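Local coordinates for lectin (Pleurotus ostreatus, PDB 6T0Q), which binds calcium and N-acetyl-D-galactosamine, and probably recognises galactose-type sugars on glycans through its calcium-containing sites, at residues S31-I36 against G126-I131; W35-E40 against I49-P54; I72-D77 against Q99-A104; S76-T81 against A121-G126. All blocks are in the same frame, centred on the assembly; numbering follows the deposited sequence.

Interaction 1: residues S31-I36 against G126-I131. Unlike the reference sequence in segment 31-36: Ser31 (reference Asn), Thr32 (reference Ala).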
loop_
_atom_site.group_PDB
_atom_site.type_symbol
_atom_site.label_atom_id
_atom_site.label_comp_id
_atom_site.label_asym_id
_atom_site.label_seq_id
_atom_site.Cartn_x
_atom_site.Cartn_y
_atom_site.Cartn_z
ATOM N N SER A 31 33.573 -12.157 17.034
ATOM C CA SER A 31 35.007 -12.400 17.214
ATOM C C SER A 31 35.735 -11.195 17.797
ATOM O O SER A 31 36.706 -11.357 18.546
ATOM C CB SER A 31 35.646 -12.779 15.874
ATOM O OG SER A 31 34.942 -13.860 15.279
ATOM N N THR A 32 35.319 -9.980 17.438
ATOM C CA THR A 32 35.997 -8.789 17.932
ATOM C C THR A 32 35.301 -8.173 19.136
ATOM O O THR A 32 35.733 -7.123 19.621
ATOM C CB THR A 32 36.131 -7.747 16.822
ATOM O OG1 THR A 32 34.834 -7.275 16.450
ATOM C CG2 THR A 32 36.815 -8.357 15.602
ATOM N N SER A 33 34.253 -8.806 19.645
ATOM C CA SER A 33 33.482 -8.192 20.713
ATOM C C SER A 33 34.067 -8.536 22.080
ATOM O O SER A 33 34.821 -9.501 22.234
ATOM C CB SER A 33 32.017 -8.640 20.630
ATOM O OG SER A 33 31.240 -7.978 21.617
ATOM N N LYS A 34 33.696 -7.735 23.085
ATOM C CA LYS A 34 34.122 -7.944 24.463
ATOM C C LYS A 34 32.921 -8.114 25.390
ATOM O O LYS A 34 31.857 -7.523 25.178
ATOM C CB LYS A 34 34.974 -6.765 24.988
ATOM C CG LYS A 34 36.068 -6.250 24.031
ATOM C CD LYS A 34 37.124 -7.308 23.779
ATOM C CE LYS A 34 38.230 -6.793 22.843
ATOM N NZ LYS A 34 39.091 -7.918 22.363
ATOM N N TRP A 35 33.112 -8.930 26.423
ATOM C CA TRP A 35 32.183 -8.991 27.545
ATOM C C TRP A 35 32.370 -7.758 28.423
ATOM O O TRP A 35 33.505 -7.384 28.735
ATOM C CB TRP A 35 32.450 -10.251 28.375
ATOM C CG TRP A 35 32.142 -11.522 27.652
ATOM C CD1 TRP A 35 33.024 -12.341 26.998
ATOM C CD2 TRP A 35 30.852 -12.126 27.519
ATOM N NE1 TRP A 35 32.349 -13.418 26.456
ATOM C CE2 TRP A 35 31.016 -13.305 26.763
ATOM C CE3 TRP A 35 29.568 -11.776 27.961
ATOM C CZ2 TRP A 35 29.943 -14.140 26.437
ATOM C CZ3 TRP A 35 28.500 -12.609 27.634
ATOM C CH2 TRP A 35 28.697 -13.772 26.881
ATOM N N ILE A 36 31.271 -7.128 28.845
ATOM C CA ILE A 36 31.404 -6.000 29.760
ATOM C C ILE A 36 30.483 -6.174 30.957
ATOM O O ILE A 36 29.429 -6.821 30.885
ATOM C CB ILE A 36 31.138 -4.639 29.086
ATOM C CG1 ILE A 36 29.715 -4.573 28.520
ATOM C CG2 ILE A 36 32.202 -4.357 28.028
ATOM C CD1 ILE A 36 29.392 -3.215 27.862
ATOM N N GLY A 126 28.055 -10.619 32.748
ATOM C CA GLY A 126 28.576 -9.969 31.559
ATOM C C GLY A 126 27.576 -9.882 30.428
ATOM O O GLY A 126 26.648 -10.694 30.344
ATOM N N ILE A 127 27.735 -8.884 29.564
ATOM C CA ILE A 127 26.979 -8.820 28.323
ATOM C C ILE A 127 27.971 -8.649 27.186
ATOM O O ILE A 127 29.040 -8.047 27.346
ATOM C CB ILE A 127 25.920 -7.685 28.303
ATOM C CG1 ILE A 127 26.584 -6.333 28.468
ATOM C CG2 ILE A 127 24.827 -7.912 29.375
ATOM C CD1 ILE A 127 25.700 -5.171 28.057
ATOM N N MET A 128 27.607 -9.181 26.028
ATOM C CA MET A 128 28.431 -9.098 24.835
ATOM C C MET A 128 27.515 -8.893 23.642
ATOM O O MET A 128 26.478 -9.550 23.540
ATOM C CB MET A 128 29.269 -10.371 24.637
ATOM C CG MET A 128 29.849 -10.508 23.218
ATOM S SD MET A 128 30.776 -12.041 22.950
ATOM C CE MET A 128 32.345 -11.580 23.655
ATOM N N ALA A 129 27.883 -7.971 22.752
ATOM C CA ALA A 129 27.092 -7.758 21.551
ATOM C C ALA A 129 27.997 -7.311 20.413
ATOM O O ALA A 129 29.035 -6.687 20.637
ATOM C CB ALA A 129 25.983 -6.722 21.776
ATOM N N SER A 130 27.607 -7.685 19.194
ATOM C CA SER A 130 28.088 -7.084 17.959
ATOM C C SER A 130 26.918 -6.428 17.253
ATOM O O SER A 130 25.827 -7.003 17.174
ATOM C CB SER A 130 28.723 -8.104 16.987
ATOM O OG SER A 130 30.069 -8.367 17.338
ATOM N N ILE A 131 27.171 -5.252 16.705
ATOM C CA ILE A 131 26.179 -4.468 15.981
ATOM C C ILE A 131 26.766 -4.223 14.599
ATOM O O ILE A 131 27.667 -3.391 14.441
ATOM C CB ILE A 131 25.871 -3.150 16.701
ATOM C CG1 ILE A 131 25.475 -3.431 18.155
ATOM C CG2 ILE A 131 24.808 -2.347 15.947
ATOM C CD1 ILE A 131 25.647 -2.213 19.059
#

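Interaction 2: residues W35-E40 against I49-P54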
loop_
_atom_site.group_PDB
_atom_site.type_symbol
_atom_site.label_atom_id
_atom_site.label_comp_id
_atom_site.label_asym_id
_atom_site.label_seq_id
_atom_site.Cartn_x
_atom_site.Cartn_y
_atom_site.Cartn_z
ATOM N N TRP A 35 33.112 -8.930 26.423
ATOM C CA TRP A 35 32.183 -8.991 27.545
ATOM C C TRP A 35 32.370 -7.758 28.423
ATOM O O TRP A 35 33.505 -7.384 28.735
ATOM C CB TRP A 35 32.450 -10.251 28.375
ATOM C CG TRP A 35 32.142 -11.522 27.652
ATOM C CD1 TRP A 35 33.024 -12.341 26.998
ATOM C CD2 TRP A 35 30.852 -12.126 27.519
ATOM N NE1 TRP A 35 32.349 -13.418 26.456
ATOM C CE2 TRP A 35 31.016 -13.305 26.763
ATOM C CE3 TRP A 35 29.568 -11.776 27.961
ATOM C CZ2 TRP A 35 29.943 -14.140 26.437
ATOM C CZ3 TRP A 35 28.500 -12.609 27.634
ATOM C CH2 TRP A 35 28.697 -13.772 26.881
ATOM N N ILE A 36 31.271 -7.128 28.845
ATOM C CA ILE A 36 31.404 -6.000 29.760
ATOM C C ILE A 36 30.483 -6.174 30.957
ATOM O O ILE A 36 29.429 -6.821 30.885
ATOM C CB ILE A 36 31.138 -4.639 29.086
ATOM C CG1 ILE A 36 29.715 -4.573 28.520
ATOM C CG2 ILE A 36 32.202 -4.357 28.028
ATOM C CD1 ILE A 36 29.392 -3.215 27.862
ATOM N N TRP A 37 30.912 -5.594 32.070
ATOM C CA TRP A 37 30.083 -5.436 33.255
ATOM C C TRP A 37 30.547 -4.146 33.930
ATOM O O TRP A 37 31.129 -3.271 33.276
ATOM C CB TRP A 37 30.165 -6.707 34.130
ATOM C CG TRP A 37 29.072 -6.788 35.150
ATOM C CD1 TRP A 37 29.199 -6.642 36.504
ATOM C CD2 TRP A 37 27.671 -6.996 34.898
ATOM N NE1 TRP A 37 27.970 -6.762 37.108
ATOM C CE2 TRP A 37 27.017 -6.979 36.146
ATOM C CE3 TRP A 37 26.911 -7.207 33.736
ATOM C CZ2 TRP A 37 25.633 -7.165 36.272
ATOM C CZ3 TRP A 37 25.532 -7.397 33.862
ATOM C CH2 TRP A 37 24.910 -7.372 35.125
ATOM N N THR A 38 30.304 -4.025 35.236
ATOM C CA THR A 38 30.564 -2.781 35.955
ATOM C C THR A 38 31.959 -2.704 36.556
ATOM O O THR A 38 32.452 -1.600 36.803
ATOM C CB THR A 38 29.563 -2.601 37.102
ATOM O OG1 THR A 38 29.667 -3.709 38.002
ATOM C CG2 THR A 38 28.130 -2.477 36.570
ATOM N N GLY A 39 32.586 -3.832 36.858
ATOM C CA GLY A 39 33.815 -3.783 37.619
ATOM C C GLY A 39 33.613 -3.691 39.114
ATOM O O GLY A 39 34.589 -3.483 39.845
ATOM N N GLU A 40 32.374 -3.847 39.595
ATOM C CA GLU A 40 32.144 -3.930 41.035
ATOM C C GLU A 40 33.011 -5.011 41.669
ATOM O O GLU A 40 33.485 -4.850 42.798
ATOM C CB GLU A 40 30.660 -4.164 41.310
ATOM C CG GLU A 40 29.855 -2.862 41.135
ATOM C CD GLU A 40 28.368 -3.107 40.988
ATOM O OE1 GLU A 40 27.937 -3.556 39.901
ATOM O OE2 GLU A 40 27.629 -2.857 41.964
ATOM N N ILE A 49 27.431 -9.947 42.502
ATOM C CA ILE A 49 26.177 -10.020 43.248
ATOM C C ILE A 49 24.996 -10.069 42.284
ATOM O O ILE A 49 25.071 -9.635 41.133
ATOM C CB ILE A 49 26.037 -8.832 44.217
ATOM C CG1 ILE A 49 25.979 -7.517 43.424
ATOM C CG2 ILE A 49 27.169 -8.839 45.253
ATOM C CD1 ILE A 49 25.548 -6.298 44.251
ATOM N N ILE A 50 23.873 -10.594 42.783
ATOM C CA ILE A 50 22.617 -10.500 42.048
ATOM C C ILE A 50 22.276 -9.033 41.858
ATOM O O ILE A 50 22.247 -8.258 42.822
ATOM C CB ILE A 50 21.505 -11.256 42.792
ATOM C CG1 ILE A 50 21.797 -12.763 42.788
ATOM C CG2 ILE A 50 20.150 -10.972 42.165
ATOM C CD1 ILE A 50 20.823 -13.585 43.666
ATOM N N SER A 51 22.028 -8.636 40.613
ATOM C CA SER A 51 21.906 -7.219 40.299
ATOM C C SER A 51 21.509 -7.051 38.840
ATOM O O SER A 51 21.726 -7.939 38.009
ATOM C CB SER A 51 23.220 -6.476 40.568
ATOM O OG SER A 51 24.304 -7.131 39.928
ATOM N N THR A 52 20.934 -5.886 38.547
ATOM C CA THR A 52 20.658 -5.429 37.193
ATOM C C THR A 52 21.454 -4.151 36.956
ATOM O O THR A 52 21.524 -3.286 37.835
ATOM C CB THR A 52 19.154 -5.184 36.998
ATOM O OG1 THR A 52 18.442 -6.392 37.302
ATOM C CG2 THR A 52 18.846 -4.763 35.561
ATOM N N ARG A 53 22.074 -4.034 35.781
ATOM C CA ARG A 53 22.976 -2.911 35.523
ATOM C C ARG A 53 22.767 -2.354 34.120
ATOM O O ARG A 53 22.528 -3.128 33.181
ATOM C CB ARG A 53 24.445 -3.357 35.696
ATOM C CG ARG A 53 24.797 -3.778 37.133
ATOM C CD ARG A 53 24.703 -2.569 38.064
ATOM N NE ARG A 53 25.160 -2.840 39.430
ATOM C CZ ARG A 53 24.350 -2.937 40.482
ATOM N NH1 ARG A 53 23.038 -2.806 40.329
ATOM N NH2 ARG A 53 24.853 -3.167 41.686
ATOM N N PRO A 54 22.843 -1.031 33.948
ATOM C CA PRO A 54 22.675 -0.428 32.623
ATOM C C PRO A 54 23.979 -0.292 31.852
ATOM O O PRO A 54 25.054 -0.100 32.421
ATOM C CB PRO A 54 22.127 0.968 32.952
ATOM C CG PRO A 54 22.851 1.323 34.222
ATOM C CD PRO A 54 22.994 -0.001 34.999
HETATM O O HOH W 1 26.985 -6.110 39.899
#

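Interaction 3: residues I72-D77 against Q99-A104. With CA (calcium ion), chain F; NAG (2-acetamido-2-deoxy-beta-D-glucopyranose), chain C.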
loop_
_atom_site.group_PDB
_atom_site.type_symbol
_atom_site.label_atom_id
_atom_site.label_comp_id
_atom_site.label_asym_id
_atom_site.label_seq_id
_atom_site.Cartn_x
_atom_site.Cartn_y
_atom_site.Cartn_z
ATOM N N ILE A 72 22.165 -7.503 14.710
ATOM C CA ILE A 72 22.696 -7.527 16.072
ATOM C C ILE A 72 22.772 -8.967 16.558
ATOM O O ILE A 72 21.843 -9.752 16.335
ATOM C CB ILE A 72 21.823 -6.672 17.017
ATOM C CG1 ILE A 72 21.868 -5.198 16.583
ATOM C CG2 ILE A 72 22.254 -6.838 18.489
ATOM C CD1 ILE A 72 20.723 -4.355 17.135
ATOM N N VAL A 73 23.878 -9.320 17.218
ATOM C CA VAL A 73 23.970 -10.571 17.969
ATOM C C VAL A 73 24.374 -10.219 19.392
ATOM O O VAL A 73 25.352 -9.490 19.592
ATOM C CB VAL A 73 24.973 -11.565 17.352
ATOM C CG1 VAL A 73 25.089 -12.815 18.250
ATOM C CG2 VAL A 73 24.535 -11.972 15.926
ATOM N N VAL A 74 23.629 -10.732 20.375
ATOM C CA VAL A 74 23.852 -10.364 21.773
ATOM C C VAL A 74 23.818 -11.623 22.635
ATOM O O VAL A 74 23.046 -12.552 22.372
ATOM C CB VAL A 74 22.826 -9.307 22.252
ATOM C CG1 VAL A 74 21.387 -9.790 22.039
ATOM C CG2 VAL A 74 23.072 -8.938 23.718
ATOM N N ALA A 75 24.687 -11.666 23.645
ATOM C CA ALA A 75 24.740 -12.768 24.596
ATOM C C ALA A 75 24.898 -12.188 25.991
ATOM O O ALA A 75 25.390 -11.069 26.161
ATOM C CB ALA A 75 25.898 -13.725 24.290
ATOM N N SER A 76 24.513 -12.968 27.002
ATOM C CA SER A 76 24.519 -12.411 28.348
ATOM C C SER A 76 24.672 -13.507 29.383
ATOM O O SER A 76 24.219 -14.632 29.194
ATOM C CB SER A 76 23.228 -11.627 28.639
ATOM O OG SER A 76 22.078 -12.452 28.444
ATOM N N ASP A 77 25.254 -13.135 30.511
ATOM C CA ASP A 77 25.215 -13.953 31.713
ATOM C C ASP A 77 24.726 -13.030 32.817
ATOM O O ASP A 77 25.487 -12.176 33.274
ATOM C CB ASP A 77 26.603 -14.525 32.017
ATOM C CG ASP A 77 26.620 -15.449 33.228
ATOM O OD1 ASP A 77 25.573 -15.589 33.904
ATOM O OD2 ASP A 77 27.690 -16.044 33.492
ATOM N N GLN A 99 21.897 -14.269 20.550
ATOM C CA GLN A 99 20.545 -13.964 20.096
ATOM C C GLN A 99 20.607 -12.974 18.938
ATOM O O GLN A 99 21.257 -11.934 19.051
ATOM C CB GLN A 99 19.714 -13.365 21.230
ATOM C CG GLN A 99 18.317 -12.901 20.803
ATOM C CD GLN A 99 17.550 -12.308 21.964
ATOM O OE1 GLN A 99 18.044 -11.416 22.645
ATOM N NE2 GLN A 99 16.354 -12.822 22.220
ATOM N N ALA A 100 19.917 -13.282 17.843
ATOM C CA ALA A 100 19.887 -12.400 16.677
ATOM C C ALA A 100 18.758 -11.381 16.796
ATOM O O ALA A 100 17.622 -11.743 17.112
ATOM C CB ALA A 100 19.703 -13.212 15.395
ATOM N N LEU A 101 19.064 -10.115 16.513
ATOM C CA LEU A 101 18.070 -9.047 16.492
ATOM C C LEU A 101 18.327 -8.167 15.274
ATOM O O LEU A 101 19.476 -7.988 14.863
ATOM C CB LEU A 101 18.129 -8.201 17.779
ATOM C CG LEU A 101 17.928 -8.912 19.130
ATOM C CD1 LEU A 101 18.206 -7.946 20.271
ATOM C CD2 LEU A 101 16.496 -9.471 19.259
ATOM N N PHE A 102 17.255 -7.603 14.701
ATOM C CA PHE A 102 17.350 -6.730 13.529
ATOM C C PHE A 102 16.587 -5.442 13.802
ATOM O O PHE A 102 15.522 -5.479 14.425
ATOM C CB PHE A 102 16.772 -7.406 12.268
ATOM C CG PHE A 102 17.394 -8.743 11.949
ATOM C CD1 PHE A 102 16.889 -9.905 12.503
ATOM C CD2 PHE A 102 18.479 -8.829 11.089
ATOM C CE1 PHE A 102 17.460 -11.142 12.217
ATOM C CE2 PHE A 102 19.059 -10.064 10.787
ATOM C CZ PHE A 102 18.550 -11.218 11.352
ATOM N N VAL A 103 17.110 -4.304 13.336
ATOM C CA VAL A 103 16.504 -3.017 13.686
ATOM C C VAL A 103 16.870 -1.975 12.633
ATOM O O VAL A 103 17.981 -1.975 12.089
ATOM C CB VAL A 103 16.930 -2.571 15.108
ATOM C CG1 VAL A 103 18.410 -2.177 15.138
ATOM C CG2 VAL A 103 16.047 -1.414 15.608
ATOM N N ALA A 104 15.915 -1.086 12.347
ATOM C CA ALA A 104 16.174 0.123 11.572
ATOM C C ALA A 104 16.908 1.160 12.420
ATOM O O ALA A 104 16.778 1.195 13.646
ATOM C CB ALA A 104 14.863 0.728 11.056
HETATM CA CA CA F . 25.648 -14.993 36.390
HETATM C C1 NAG C . 10.811 -7.806 16.612
HETATM C C2 NAG C . 12.047 -8.351 17.345
HETATM C C3 NAG C . 11.634 -9.079 18.645
HETATM C C4 NAG C . 10.647 -8.267 19.481
HETATM C C5 NAG C . 9.498 -7.763 18.612
HETATM C C6 NAG C . 8.566 -6.819 19.346
HETATM C C7 NAG C . 14.035 -9.056 16.043
HETATM C C8 NAG C . 14.625 -10.150 15.206
HETATM N N2 NAG C . 12.786 -9.265 16.485
HETATM O O3 NAG C . 12.788 -9.357 19.432
HETATM O O4 NAG C . 10.218 -8.895 20.630
HETATM O O5 NAG C . 10.032 -7.027 17.504
HETATM O O6 NAG C . 9.253 -5.663 19.810
HETATM O O7 NAG C . 14.653 -8.043 16.301
HETATM O O HOH W 2 24.671 -17.541 36.412
#

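Interaction 4: residues S76-T81 against A121-G126. With CA (calcium ion), chain F.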
loop_
_atom_site.group_PDB
_atom_site.type_symbol
_atom_site.label_atom_id
_atom_site.label_comp_id
_atom_site.label_asym_id
_atom_site.label_seq_id
_atom_site.Cartn_x
_atom_site.Cartn_y
_atom_site.Cartn_z
ATOM N N SER A 76 24.513 -12.968 27.002
ATOM C CA SER A 76 24.519 -12.411 28.348
ATOM C C SER A 76 24.672 -13.507 29.383
ATOM O O SER A 76 24.219 -14.632 29.194
ATOM C CB SER A 76 23.228 -11.627 28.639
ATOM O OG SER A 76 22.078 -12.452 28.444
ATOM N N ASP A 77 25.254 -13.135 30.511
ATOM C CA ASP A 77 25.215 -13.953 31.713
ATOM C C ASP A 77 24.726 -13.030 32.817
ATOM O O ASP A 77 25.487 -12.176 33.274
ATOM C CB ASP A 77 26.603 -14.525 32.017
ATOM C CG ASP A 77 26.620 -15.449 33.228
ATOM O OD1 ASP A 77 25.573 -15.589 33.904
ATOM O OD2 ASP A 77 27.690 -16.044 33.492
ATOM N N ASP A 78 23.459 -13.163 33.241
ATOM C CA ASP A 78 22.511 -14.215 32.855
ATOM C C ASP A 78 21.502 -13.809 31.784
ATOM O O ASP A 78 21.074 -14.640 30.999
ATOM C CB ASP A 78 21.707 -14.668 34.080
ATOM C CG ASP A 78 22.547 -15.400 35.093
ATOM O OD1 ASP A 78 22.726 -16.621 34.913
ATOM O OD2 ASP A 78 23.034 -14.759 36.054
ATOM N N ALA A 79 21.083 -12.544 31.772
ATOM C CA ALA A 79 19.970 -12.146 30.917
ATOM C C ALA A 79 20.161 -10.700 30.478
ATOM O O ALA A 79 20.967 -9.963 31.052
ATOM C CB ALA A 79 18.625 -12.321 31.646
ATOM N N HIS A 80 19.392 -10.290 29.462
ATOM C CA HIS A 80 19.527 -8.943 28.916
ATOM C C HIS A 80 18.210 -8.458 28.320
ATOM O O HIS A 80 17.360 -9.248 27.895
ATOM C CB HIS A 80 20.599 -8.885 27.822
ATOM C CG HIS A 80 20.290 -9.763 26.646
ATOM N ND1 HIS A 80 20.794 -11.040 26.519
ATOM C CD2 HIS A 80 19.507 -9.559 25.559
ATOM C CE1 HIS A 80 20.346 -11.579 25.398
ATOM N NE2 HIS A 80 19.560 -10.702 24.798
ATOM N N THR A 81 18.081 -7.132 28.262
ATOM C CA THR A 81 17.075 -6.447 27.458
ATOM C C THR A 81 17.791 -5.428 26.587
ATOM O O THR A 81 18.583 -4.633 27.097
ATOM C CB THR A 81 16.035 -5.743 28.342
ATOM O OG1 THR A 81 15.507 -6.687 29.277
ATOM C CG2 THR A 81 14.894 -5.182 27.492
ATOM N N ALA A 121 23.855 -15.525 42.635
ATOM C CA ALA A 121 24.827 -14.926 43.543
ATOM C C ALA A 121 26.188 -15.593 43.384
ATOM O O ALA A 121 26.289 -16.780 43.069
ATOM C CB ALA A 121 24.349 -15.043 44.995
ATOM N N ASN A 122 27.244 -14.806 43.591
ATOM C CA ASN A 122 28.629 -15.271 43.547
ATOM C C ASN A 122 29.023 -15.812 42.180
ATOM O O ASN A 122 29.951 -16.615 42.088
ATOM C CB ASN A 122 28.911 -16.347 44.610
ATOM C CG ASN A 122 28.526 -15.905 46.009
ATOM O OD1 ASN A 122 28.846 -14.795 46.428
ATOM N ND2 ASN A 122 27.823 -16.772 46.733
ATOM N N SER A 123 28.360 -15.386 41.109
ATOM C CA SER A 123 28.616 -15.925 39.781
ATOM C C SER A 123 29.110 -14.813 38.862
ATOM O O SER A 123 28.937 -13.628 39.165
ATOM C CB SER A 123 27.346 -16.568 39.194
ATOM O OG SER A 123 26.434 -15.579 38.734
ATOM N N PRO A 124 29.751 -15.152 37.743
ATOM C CA PRO A 124 30.207 -14.104 36.820
ATOM C C PRO A 124 29.020 -13.395 36.181
ATOM O O PRO A 124 27.900 -13.903 36.154
ATOM C CB PRO A 124 31.043 -14.860 35.779
ATOM C CG PRO A 124 30.642 -16.297 35.896
ATOM C CD PRO A 124 30.154 -16.507 37.310
ATOM N N ALA A 125 29.275 -12.189 35.678
ATOM C CA ALA A 125 28.230 -11.393 35.040
ATOM C C ALA A 125 28.815 -10.681 33.833
ATOM O O ALA A 125 29.939 -10.181 33.894
ATOM C CB ALA A 125 27.640 -10.350 36.010
ATOM N N GLY A 126 28.055 -10.619 32.748
ATOM C CA GLY A 126 28.576 -9.969 31.559
ATOM C C GLY A 126 27.576 -9.882 30.428
ATOM O O GLY A 126 26.648 -10.694 30.344
HETATM CA CA CA F . 25.648 -14.993 36.390
HETATM O O HOH W 2 24.671 -17.541 36.412
#

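Interaction 1: residues S31-I36 against G126-I131
Met128 lies over one face of the Trp35 indole, the two side chains crossing obliquely. The CB of Met128 sits over the benzo half of the ring, 3.6 Å from Trp35 CE3 and offset toward the rim. From there the chain runs to SD, and the bend at chi3 (-82°) turns CE back over the pyrrole half of that same face. Met128 CE is 3.6 Å from the centroid of the five-membered ring, a CH-pi approach 23° off the ring normal, while SD completes a Met-aromatic contact. Gly126 suits the indole's edge because it has no side chain, so its carbonyl carbon comes within 3.7 Å of Trp35 CE3.

On the other side of the backbone Ile36 and Ile127 form an antiparallel hydrogen-bonded pair: Ile36 N donates to Ile127 O at 2.8 Å, and Ile127 N donates to Ile36 O. Their CG1 methylenes meet at 3.6 Å. Further along, Ser33 holds OG anti to its backbone N (chi1 -176°), which takes it to Ala129 O at 2.7 Å; this donor comes from well above the carbonyl plane.

Between the backbones there is one beta bridge, with the Ser33 bond beyond it; the rest is side-chain packing. The contact is buried and largely apolar, its polar atoms paired across it: a flexible thioether matches the broad, electron-rich indole face, while a small hydroxyl satisfies a carbonyl where the backbones have drawn apart.

Interaction 2: residues W35-E40 against I49-P54
Arg53 reaches from strand 51-60 to Glu40, its methylenes against Trp37 and Thr38, its nitrogens on Glu40 and a backbone carbonyl. Its CB lies over one face of the Trp37 indole, off toward the rim and 4.0 Å from Trp37 CZ2. CG comes closer, 3.6 Å from the same CZ2, and it also touches the methyl CG2 of Thr38. The chain bends at chi2 (-66°), which carries CD past that methyl. Beyond CD the apolar part ends.

NE donates to Glu40 OE1 at 2.9 Å and NH2 to Glu40 OE2 at 2.8 Å, a side-on, two-nitrogen salt bridge reached tip to tip. The carboxylate plane is turned 31° from the guanidinium, yet both oxygens remain near the guanidinium plane. Arg53 NH1 turns back to the backbone, bonding Thr52 O at 3.0 Å from above the carbonyl plane. Ser51 CB rests against one face of the guanidinium.

Glu40 is itself steadied: OE1 takes a 2.6 Å bond from Thr38 OG1 on its anti lone pair, and the same threonine oxygen accepts from Glu40 N to make an ST turn. Water 1 accepts from Trp37 NE1 at 3.0 Å and donates to Glu40 OE1 and Ser51 OG. A long arginine suits the span, its methylenes lying against indole while its charge is paired with the carboxylate of Glu40. The contact joins the turn after strand 34-37 to the start of strand 51-60, with Phe55 of strand 51-60 and Gln176 of strand 174-178 also packing on Trp37.

Interaction 3: residues I72-D77 against Q99-A104
Ile72 N makes the shortest polar bond between the strands, donating to Leu101 O at 2.7 Å and nearly along the C=O axis. Leu101 N returns the bond to Ile72 O, which also receives a CA-H...O contact from Ala100. Two residues on, Val74 N and Gln99 O, then Gln99 N and Val74 O (2.8 Å), repeat the exchange, with Val73 opposite Ala100 as the non-hydrogen-bonded pair between.

This is regular antiparallel pairing of strand 67-76 with 98-104, an outermost strand of its four-stranded sheet, and branched residues suit such extended backbone. On the face carrying Ile72, Val74, Gln99 and Leu101, Ile72 CD1 meets Val103 CG1 at 3.8 Å, and Val74 CG1 lies 4.1 Å from Leu101 CD1. Phe82 of strand 79-84 packs on the same face. Gln99, fully extended, runs alongside Val74; its OE1 bonds His80 NE2 and its NE2 bonds Thr91 O.

The outer edge of strand 98-104 meets sugar: Phe102 N donates to O7 of an N-acetylglucosamine at 3.1 Å, while the acetyl methyl C8 touches the edge of the Phe102 ring, 3.5 Å from CD1. This sugar probably belongs to a glycan carried by Asn301.

Interaction 4: residues S76-T81 against A121-G126
Asp77 and Pro124 meet at a calcium ion, which Asp77 binds through OD1 at 2.6 Å and Pro124 through its backbone O at 2.5 Å. Asp78 OD2 (2.6 Å from calcium) and Ser123 OG (2.5 Å) also bind it, Asn118 OD1 comes from strand 109-118, and water 2 lies 2.7 Å from the metal. All six ligands are oxygens, the hard donors that calcium prefers, and the two carboxylates each give one oxygen.

The second shell fixes these groups. The non-metal oxygen of Asp77, OD2, is taken by Trp184 NE1. Asp78 OD1 accepts a 2.6 Å bond from water 2, so metal and carboxylate share that water, while OD2 also accepts from Leu119 N. Ser123 OG gives its proton to Val120 O, which leaves its lone pairs for the metal. A hydroxyl suits this place because it can do both.

Farther out, the backbones are tied together. Asp77 N donates to Gly126 O at 2.8 Å and Gly126 N to Asp77 O at 3.0 Å, an antiparallel hydrogen-bonded pair beside the corner at Asp77. Behind it Ser76 OG is hydrogen-bonded to His80 ND1. The peptide bond between Asp77 and Asp78 is cis; with it the chain turns a corner and both carboxylates reach one ion. A cis Asp-Asp pair completed by an asparagine and a loop carbonyl resembles the calcium site of PA14-type lectin domains, such as those of yeast flocculins, where calcium takes part in sugar binding.

The calcium site draws the contacts together. Interactions 2 and 4 have centres about 8 Å apart and meet where Trp37 CE2 lies 3.4 Å from Ala125 CB, so the indole beside Arg53 also backs the metal-binding loop. Interactions 1 and 4 share Gly126, and interactions 3 and 4 share Ser76 and Asp77. Strand 126-135 adjoins strand 67-76, with Met128 O 2.8 Å from Ala75 N, so interactions 1 and 3 both reach the same sheet. Val74 CG1, packed 3.4 Å from His80 NE2, connects interactions 3 and 4. The second calcium site, with Asp239, Asp240 and Asn281, also includes Gly283, which binds N-acetyl-D-galactosamine; the site here may act similarly.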